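Local structure of hypothetical protein aq_1447 (Aquifex aeolicus, 1YVU) at residues H680-I685 and I702-L706; L662-N666 and L675-H680; C343-K349 and T481-K487. The protein cleaves target RNA strands under the direction of short single-stranded DNA guides, as an Argonaute endonuclease with magnesium as its preferred metal cofactor. All blocks are in the same frame, centred on the assembly; numbering follows the deposited sequence.

In the fold
Along the chain the contacts come in the order interaction 3, interaction 2, interaction 1, the last two sharing His680. All have at least one segment in the PIWI domain, which has an RNase H fold; interaction 3 joins its 481-487 segment to the Mid domain. Interactions 1 and 2, with centres about 10 Å apart, touch where CE of Met703 rests on O of Met665. The centre of interaction 3 lies about 17 Å from that of interaction 2, which it touches through Lys487 and Met665, and about 18 Å from that of interaction 1. Together they run from the Mid-PIWI boundary inward to helix 682-690, whose Asp683 binds calcium.

Interaction 1. Residues H680-I685 and I702-L706; sequences HYSDKI and IMYWL. With CA (calcium ion), chain B.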
# COMPACT_ATOMS: atom_id res chain seq x y z
N HIS A 680 -6.33 -4.80 -8.60
CA HIS A 680 -5.09 -5.56 -8.71
C HIS A 680 -4.26 -4.99 -9.82
O HIS A 680 -4.74 -4.79 -10.94
CB HIS A 680 -5.35 -7.02 -8.98
CG HIS A 680 -4.10 -7.80 -9.21
ND1 HIS A 680 -3.80 -8.34 -10.45
CD2 HIS A 680 -3.10 -8.15 -8.39
CE1 HIS A 680 -2.66 -9.00 -10.36
NE2 HIS A 680 -2.21 -8.91 -9.12
N TYR A 681 -3.02 -4.67 -9.44
CA TYR A 681 -2.00 -4.06 -10.30
C TYR A 681 -2.23 -2.58 -10.63
O TYR A 681 -1.37 -1.96 -11.28
CB TYR A 681 -1.81 -4.87 -11.59
CG TYR A 681 -0.46 -5.51 -11.68
CD1 TYR A 681 0.03 -6.33 -10.64
CD2 TYR A 681 0.35 -5.28 -12.80
CE1 TYR A 681 1.32 -6.89 -10.70
CE2 TYR A 681 1.63 -5.84 -12.89
CZ TYR A 681 2.12 -6.64 -11.83
OH TYR A 681 3.41 -7.17 -11.91
N SER A 682 -3.35 -2.01 -10.19
CA SER A 682 -3.65 -0.60 -10.47
C SER A 682 -2.63 0.41 -9.96
O SER A 682 -2.28 1.34 -10.71
CB SER A 682 -5.07 -0.21 -10.04
OG SER A 682 -6.00 -0.75 -10.95
N ASP A 683 -2.07 0.17 -8.77
CA ASP A 683 -1.08 1.08 -8.22
C ASP A 683 0.30 0.92 -8.84
O ASP A 683 1.08 1.87 -8.87
CB ASP A 683 -1.00 0.97 -6.70
CG ASP A 683 -0.40 2.22 -6.04
OD1 ASP A 683 0.78 2.13 -5.62
OD2 ASP A 683 -1.10 3.25 -5.92
N LYS A 684 0.60 -0.28 -9.34
CA LYS A 684 1.90 -0.52 -9.98
C LYS A 684 1.98 0.02 -11.40
O LYS A 684 3.03 0.53 -11.79
CB LYS A 684 2.31 -2.00 -9.90
CG LYS A 684 2.64 -2.41 -8.45
CD LYS A 684 3.17 -3.84 -8.25
CE LYS A 684 3.30 -4.15 -6.73
NZ LYS A 684 4.11 -5.38 -6.45
N ILE A 685 0.86 0.01 -12.12
CA ILE A 685 0.74 0.51 -13.51
C ILE A 685 0.79 2.07 -13.59
O ILE A 685 1.46 2.62 -14.46
CB ILE A 685 -0.55 -0.08 -14.21
CG1 ILE A 685 -0.46 -1.59 -14.32
CG2 ILE A 685 -0.73 0.46 -15.62
CD1 ILE A 685 -1.74 -2.24 -14.72
N ILE A 702 -8.28 -5.58 -22.79
CA ILE A 702 -7.33 -6.68 -22.56
C ILE A 702 -6.74 -6.54 -21.17
O ILE A 702 -6.43 -5.43 -20.73
CB ILE A 702 -6.17 -6.60 -23.63
CG1 ILE A 702 -6.70 -6.80 -25.04
CG2 ILE A 702 -5.13 -7.63 -23.42
CD1 ILE A 702 -6.04 -5.86 -26.04
N MSE A 703 -6.59 -7.67 -20.47
CA MSE A 703 -5.96 -7.61 -19.16
C MSE A 703 -4.46 -7.91 -19.39
O MSE A 703 -3.95 -8.97 -18.98
CB MSE A 703 -6.62 -8.59 -18.19
CG MSE A 703 -8.08 -8.26 -17.87
SE MSE A 703 -8.97 -9.34 -16.46
CE MSE A 703 -8.04 -8.66 -14.87
N TYR A 704 -3.74 -6.94 -19.98
CA TYR A 704 -2.32 -7.12 -20.33
C TYR A 704 -1.27 -7.23 -19.21
O TYR A 704 -0.10 -7.63 -19.46
CB TYR A 704 -1.88 -6.07 -21.37
CG TYR A 704 -1.76 -4.67 -20.84
CD1 TYR A 704 -0.56 -4.22 -20.26
CD2 TYR A 704 -2.87 -3.80 -20.84
CE1 TYR A 704 -0.45 -2.96 -19.70
CE2 TYR A 704 -2.77 -2.51 -20.27
CZ TYR A 704 -1.55 -2.11 -19.70
OH TYR A 704 -1.42 -0.86 -19.16
N TRP A 705 -1.67 -6.86 -17.99
CA TRP A 705 -0.78 -6.87 -16.84
C TRP A 705 -0.54 -8.22 -16.15
O TRP A 705 0.51 -8.46 -15.55
CB TRP A 705 -1.29 -5.82 -15.85
CG TRP A 705 -2.79 -5.87 -15.58
CD1 TRP A 705 -3.42 -6.60 -14.61
CD2 TRP A 705 -3.82 -5.19 -16.30
NE1 TRP A 705 -4.78 -6.43 -14.69
CE2 TRP A 705 -5.06 -5.58 -15.72
CE3 TRP A 705 -3.84 -4.30 -17.40
CZ2 TRP A 705 -6.32 -5.11 -16.19
CZ3 TRP A 705 -5.11 -3.82 -17.89
CH2 TRP A 705 -6.33 -4.24 -17.27
N LEU A 706 -1.50 -9.12 -16.35
CA LEU A 706 -1.47 -10.44 -15.72
C LEU A 706 -0.26 -11.33 -15.97
O LEU A 706 0.00 -12.27 -15.21
CB LEU A 706 -2.77 -11.20 -16.02
CG LEU A 706 -4.01 -10.51 -15.46
CD1 LEU A 706 -5.23 -11.31 -15.83
CD2 LEU A 706 -3.92 -10.34 -13.94
CA CA B . -1.81 5.52 -5.06
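The indole of Trp705 is approached obliquely by Tyr681 and Ile685 of the helix start, while CA of Met703 lies 3.8 Å above one of its faces and CE2 of Tyr704 sits at its edge in plane. The His680 ring carries CD1 of Tyr681 over one face and meets CD2 of Leu706 at its edge, 4.0 Å from ND1. CE3 of Trp705 lies over one face of the Tyr704 ring, toward its rim. CD2 of Tyr681 comes 3.5 Å from CB of Trp705, and CB of the tyrosine lies 3.8 Å from CD1 of the indole. Ile685 lies across Trp705, with its CD1 3.8 Å from Trp705 CB. With CG of Trp705 placed between the backbone N and the carbonyl carbon (chi1 46°), the indole lies alongside the 680-685 segment, CB and the CG/CD1 side facing Tyr681 and Ile685. No hydrogen bond links the two segments, so the contact is held by apolar packing.

Tyr681 is the N-cap residue, and its O accepts from N of Ile685 at 3.1 Å, the first turn of helix 682-690. Two residues into that helix, OD2 of Asp683 binds calcium at 2.5 Å together with Asp502, and its OD1 pairs with Lys687. Both aspartates are probably active-site residues, as in related enzymes. The type I turn from Met703 to Leu706, at the carboxyl terminus, packs against the start of this helix through Trp705, which meets Tyr681 and Ile685, without touching Asp683.

In the PIWI domain, Lys520 of strand 515-522 bonds to O of His680 and makes a cation-pi contact with Trp705, whose ring also meets Phe518 edge-to-face. Leu533 of strand 528-536 packs on Ile685 and Tyr704, and Leu447 of helix 437-448 touches Tyr681, Tyr704 and Trp705.

Interaction 2. Residues L662-N666 and L675-H680; sequences LTLMN and LPATVH
Asn666 points its amide into the 675-680 loop and uses its nitrogen twice. ND2 donates to O of Thr663 in its own segment at 3.0 Å, and makes a weak bond across the contact to O of Leu675 at 2.8 Å, where the N-H...O angle is 118°. With CG anti to the carbonyl carbon (chi1 -74°), the amide lies back beside its own N, and ND2 and N both reach O of Thr663 from one face of its plane. OD1 lies 3.4 Å from CA of Ala677, with the His680 ring inclined at 63° to the amide plane.

The firmer link is made by the backbone: N of Ala677 donates to O of Leu662 at 3.0 Å. That donor stands above the carbonyl plane, while N of Met665 reaches the same oxygen from the opposite face, so one acceptor serves both a local turn and the partner loop. CB of Ala677 touches CB of Met665 at 3.7 Å, and the Met665 chain bends away beyond it at chi2 and chi3. Leu662 is roughly perpendicular to Thr678, CD1 to CG2 at 3.8 Å.

The contact ties together the two ends of the link between helix 652-661 and the metal-binding helix 682-690, with Leu675 near Asp571, probably an active-site and metal-binding residue. Phe498 of strand 497-505 touches Leu662 and Thr678, Phe522 of strand 515-522 touches Ala677 and Thr678, and Ile598 of strand 592-599 packs on Leu675, Pro676 and Val679; OG1 of Thr678 bonds to His569 of strand 565-570.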
# COMPACT_ATOMS: atom_id res chain seq x y z
N LEU A 662 -14.40 -11.16 -7.14
CA LEU A 662 -13.57 -10.51 -8.17
C LEU A 662 -12.10 -10.84 -8.08
O LEU A 662 -11.37 -10.46 -8.97
CB LEU A 662 -13.73 -8.99 -8.14
CG LEU A 662 -15.04 -8.38 -8.66
CD1 LEU A 662 -15.11 -6.91 -8.34
CD2 LEU A 662 -15.23 -8.60 -10.14
N THR A 663 -11.67 -11.51 -7.01
CA THR A 663 -10.25 -11.88 -6.89
C THR A 663 -9.98 -12.95 -7.92
O THR A 663 -8.90 -13.07 -8.46
CB THR A 663 -9.94 -12.52 -5.56
OG1 THR A 663 -10.90 -13.56 -5.31
CG2 THR A 663 -9.97 -11.50 -4.45
N LEU A 664 -11.04 -13.70 -8.20
CA LEU A 664 -11.05 -14.80 -9.16
C LEU A 664 -11.03 -14.33 -10.61
O LEU A 664 -10.91 -15.14 -11.53
CB LEU A 664 -12.28 -15.69 -8.93
CG LEU A 664 -12.68 -16.08 -7.51
CD1 LEU A 664 -13.74 -17.13 -7.62
CD2 LEU A 664 -11.52 -16.56 -6.65
N MSE A 665 -11.17 -13.03 -10.80
CA MSE A 665 -11.11 -12.47 -12.13
C MSE A 665 -9.70 -12.11 -12.49
O MSE A 665 -9.45 -11.45 -13.49
CB MSE A 665 -12.06 -11.29 -12.29
CG MSE A 665 -13.50 -11.71 -12.34
SE MSE A 665 -13.74 -13.37 -13.31
CE MSE A 665 -14.15 -12.65 -14.98
N ASN A 666 -8.76 -12.58 -11.68
CA ASN A 666 -7.34 -12.36 -11.88
C ASN A 666 -6.68 -13.58 -12.52
O ASN A 666 -5.48 -13.59 -12.76
CB ASN A 666 -6.68 -12.01 -10.57
CG ASN A 666 -7.01 -10.63 -10.14
OD1 ASN A 666 -6.82 -9.69 -10.91
ND2 ASN A 666 -7.54 -10.48 -8.92
N LEU A 675 -5.65 -8.90 -4.14
CA LEU A 675 -6.55 -7.85 -4.58
C LEU A 675 -7.64 -8.19 -5.63
O LEU A 675 -7.44 -9.07 -6.47
CB LEU A 675 -5.72 -6.64 -5.04
CG LEU A 675 -4.90 -5.83 -4.02
CD1 LEU A 675 -4.28 -4.62 -4.69
CD2 LEU A 675 -5.79 -5.36 -2.87
N PRO A 676 -8.83 -7.52 -5.54
CA PRO A 676 -9.93 -7.74 -6.50
C PRO A 676 -9.40 -7.29 -7.84
O PRO A 676 -8.61 -6.35 -7.88
CB PRO A 676 -10.98 -6.74 -6.06
CG PRO A 676 -10.71 -6.57 -4.67
CD PRO A 676 -9.27 -6.59 -4.49
N ALA A 677 -9.87 -7.90 -8.92
CA ALA A 677 -9.42 -7.53 -10.26
C ALA A 677 -9.54 -6.05 -10.59
O ALA A 677 -8.71 -5.51 -11.33
CB ALA A 677 -10.11 -8.36 -11.32
N THR A 678 -10.49 -5.39 -9.93
CA THR A 678 -10.74 -3.95 -10.10
C THR A 678 -9.57 -3.03 -9.66
O THR A 678 -9.41 -1.91 -10.18
CB THR A 678 -12.05 -3.52 -9.40
OG1 THR A 678 -12.06 -4.00 -8.05
CG2 THR A 678 -13.22 -4.09 -10.12
N VAL A 679 -8.78 -3.53 -8.70
CA VAL A 679 -7.62 -2.78 -8.21
C VAL A 679 -6.30 -3.51 -8.28
O VAL A 679 -5.26 -2.90 -8.11
CB VAL A 679 -7.80 -2.17 -6.79
CG1 VAL A 679 -8.80 -1.04 -6.84
CG2 VAL A 679 -8.19 -3.24 -5.80
N HIS A 680 -6.33 -4.80 -8.60
CA HIS A 680 -5.09 -5.56 -8.71
C HIS A 680 -4.26 -4.99 -9.82
O HIS A 680 -4.74 -4.79 -10.94
CB HIS A 680 -5.35 -7.02 -8.98
CG HIS A 680 -4.10 -7.80 -9.21
ND1 HIS A 680 -3.80 -8.34 -10.45
CD2 HIS A 680 -3.10 -8.15 -8.39
CE1 HIS A 680 -2.66 -9.00 -10.36
NE2 HIS A 680 -2.21 -8.91 -9.12

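Interaction 3. Residues C343-K349 and T481-K487; sequences CRPFVKK and TGNIPYK
A single side-chain oxygen, OD1 of Asn483, accepts two consecutive backbone N-H groups from the opposing segment. N of Lys349 reaches it at 2.9 Å, in the carbonyl plane on a lone pair and almost straight (176° at the hydrogen), whereas N of Lys348 arrives at 2.8 Å, tilted 34° from that plane. The other end of the amide is fixed too: ND2 donates to OG1 of Thr481 at 2.6 Å, with the hydroxyl near the amide plane, which resists rotation of the group. Asn483 is also the centre of an inverse gamma turn, and its CG lies beside the backbone N, anti to the carbonyl carbon (chi1 -48°), directing OD1 toward the passing chain. Were Asn483 replaced by an alanine, the backbone N-H groups of Lys348 and Lys349 would probably lose their shared acceptor, and this part of 343-349 would be likely to drift from its partner.

Farther along, N of Phe346 donates to O of Ile484 at 2.9 Å, and O of Phe346 receives a CA-H...O contact from Asn483 CA at 3.3 Å. The Phe346 ring brings its edge to O of Ile484, with CD1 3.9 Å from CG1 of that isoleucine. The extended chain of Lys487 crosses Phe346 at about a right angle, CE meeting CZ at 3.8 Å; its NZ goes on to Glu527 in a salt bridge.

The contact joins the Mid domain, in the loop between helix 337-342 and strand 351-360, to the PIWI domain, in the loop after helix 466-480. Two of its three hydrogen bonds across the boundary end on one amide oxygen and all three donors are backbone N-H groups, which implies a junction registered by Asn483 and main-chain geometry, with aliphatic and aromatic carbon packed alongside.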
# COMPACT_ATOMS: atom_id res chain seq x y z
N CYS A 343 -12.39 -26.76 -20.43
CA CYS A 343 -13.00 -25.46 -20.72
C CYS A 343 -12.78 -24.82 -22.10
O CYS A 343 -11.66 -24.81 -22.64
CB CYS A 343 -12.62 -24.43 -19.65
SG CYS A 343 -11.00 -23.69 -19.91
N ARG A 344 -13.85 -24.25 -22.64
CA ARG A 344 -13.85 -23.56 -23.93
C ARG A 344 -13.86 -22.05 -23.57
O ARG A 344 -14.81 -21.57 -22.95
CB ARG A 344 -15.10 -23.96 -24.72
CG ARG A 344 -15.38 -23.29 -26.07
CD ARG A 344 -16.78 -23.72 -26.44
NE ARG A 344 -17.35 -23.13 -27.65
CZ ARG A 344 -18.66 -23.12 -27.95
NH1 ARG A 344 -19.55 -23.66 -27.12
NH2 ARG A 344 -19.08 -22.62 -29.10
N PRO A 345 -12.79 -21.30 -23.91
CA PRO A 345 -12.70 -19.85 -23.61
C PRO A 345 -13.69 -18.93 -24.35
O PRO A 345 -14.45 -19.37 -25.21
CB PRO A 345 -11.26 -19.52 -24.01
CG PRO A 345 -10.56 -20.83 -23.90
CD PRO A 345 -11.53 -21.77 -24.50
N PHE A 346 -13.71 -17.65 -23.99
CA PHE A 346 -14.56 -16.68 -24.67
C PHE A 346 -13.60 -15.99 -25.60
O PHE A 346 -12.89 -15.07 -25.20
CB PHE A 346 -15.15 -15.68 -23.68
CG PHE A 346 -16.14 -16.28 -22.75
CD1 PHE A 346 -15.73 -16.85 -21.55
CD2 PHE A 346 -17.52 -16.26 -23.06
CE1 PHE A 346 -16.67 -17.40 -20.66
CE2 PHE A 346 -18.47 -16.80 -22.20
CZ PHE A 346 -18.05 -17.37 -20.99
N VAL A 347 -13.56 -16.45 -26.83
CA VAL A 347 -12.65 -15.91 -27.84
C VAL A 347 -12.81 -14.46 -28.32
O VAL A 347 -13.86 -14.06 -28.80
CB VAL A 347 -12.57 -16.87 -29.06
CG1 VAL A 347 -11.93 -18.18 -28.62
CG2 VAL A 347 -13.97 -17.14 -29.65
N LYS A 348 -11.75 -13.67 -28.13
CA LYS A 348 -11.74 -12.28 -28.56
C LYS A 348 -10.87 -12.16 -29.82
O LYS A 348 -11.11 -11.29 -30.66
CB LYS A 348 -11.22 -11.36 -27.46
CG LYS A 348 -11.37 -9.86 -27.77
CD LYS A 348 -11.03 -8.97 -26.58
CE LYS A 348 -12.09 -9.05 -25.50
NZ LYS A 348 -11.79 -8.13 -24.38
N LYS A 349 -9.86 -13.03 -29.92
CA LYS A 349 -8.97 -13.06 -31.08
C LYS A 349 -8.59 -14.51 -31.39
O LYS A 349 -7.75 -15.10 -30.71
CB LYS A 349 -7.74 -12.16 -30.85
CG LYS A 349 -7.16 -11.65 -32.17
CD LYS A 349 -5.97 -10.74 -31.99
CE LYS A 349 -5.39 -10.40 -33.35
NZ LYS A 349 -4.27 -9.40 -33.26
N THR A 481 -4.96 -12.20 -23.38
CA THR A 481 -5.30 -11.95 -24.78
C THR A 481 -6.78 -11.75 -25.03
O THR A 481 -7.23 -11.73 -26.18
CB THR A 481 -4.78 -13.10 -25.64
OG1 THR A 481 -5.35 -14.34 -25.19
CG2 THR A 481 -3.25 -13.17 -25.56
N GLY A 482 -7.52 -11.62 -23.92
CA GLY A 482 -8.96 -11.42 -23.95
C GLY A 482 -9.77 -12.69 -24.14
O GLY A 482 -10.99 -12.68 -24.03
N ASN A 483 -9.08 -13.80 -24.42
CA ASN A 483 -9.69 -15.10 -24.63
C ASN A 483 -9.81 -15.78 -23.26
O ASN A 483 -9.30 -16.87 -23.04
CB ASN A 483 -8.85 -15.90 -25.62
CG ASN A 483 -8.46 -15.09 -26.87
OD1 ASN A 483 -9.28 -14.89 -27.76
ND2 ASN A 483 -7.23 -14.62 -26.93
N ILE A 484 -10.51 -15.09 -22.36
CA ILE A 484 -10.72 -15.51 -20.98
C ILE A 484 -11.28 -16.94 -20.82
O ILE A 484 -12.26 -17.32 -21.47
CB ILE A 484 -11.57 -14.46 -20.18
CG1 ILE A 484 -12.95 -14.25 -20.81
CG2 ILE A 484 -10.80 -13.13 -20.09
CD1 ILE A 484 -14.00 -13.78 -19.82
N PRO A 485 -10.63 -17.77 -19.98
CA PRO A 485 -11.06 -19.15 -19.75
C PRO A 485 -12.45 -19.37 -19.19
O PRO A 485 -13.16 -20.33 -19.54
CB PRO A 485 -9.99 -19.70 -18.81
CG PRO A 485 -9.49 -18.47 -18.11
CD PRO A 485 -9.43 -17.46 -19.18
N TYR A 486 -12.84 -18.44 -18.33
CA TYR A 486 -14.11 -18.49 -17.66
C TYR A 486 -14.48 -17.11 -17.16
O TYR A 486 -13.65 -16.18 -17.19
CB TYR A 486 -14.01 -19.47 -16.46
CG TYR A 486 -12.83 -19.23 -15.52
CD1 TYR A 486 -12.89 -18.25 -14.52
CD2 TYR A 486 -11.64 -19.93 -15.66
CE1 TYR A 486 -11.80 -17.98 -13.68
CE2 TYR A 486 -10.52 -19.66 -14.83
CZ TYR A 486 -10.61 -18.68 -13.85
OH TYR A 486 -9.52 -18.35 -13.08
N LYS A 487 -15.70 -17.00 -16.64
CA LYS A 487 -16.22 -15.77 -16.03
C LYS A 487 -17.18 -16.25 -14.98
O LYS A 487 -17.68 -17.37 -15.07
CB LYS A 487 -16.92 -14.84 -17.03
CG LYS A 487 -18.23 -15.33 -17.64
CD LYS A 487 -18.78 -14.33 -18.64
CE LYS A 487 -20.13 -14.79 -19.16
NZ LYS A 487 -20.77 -13.70 -19.94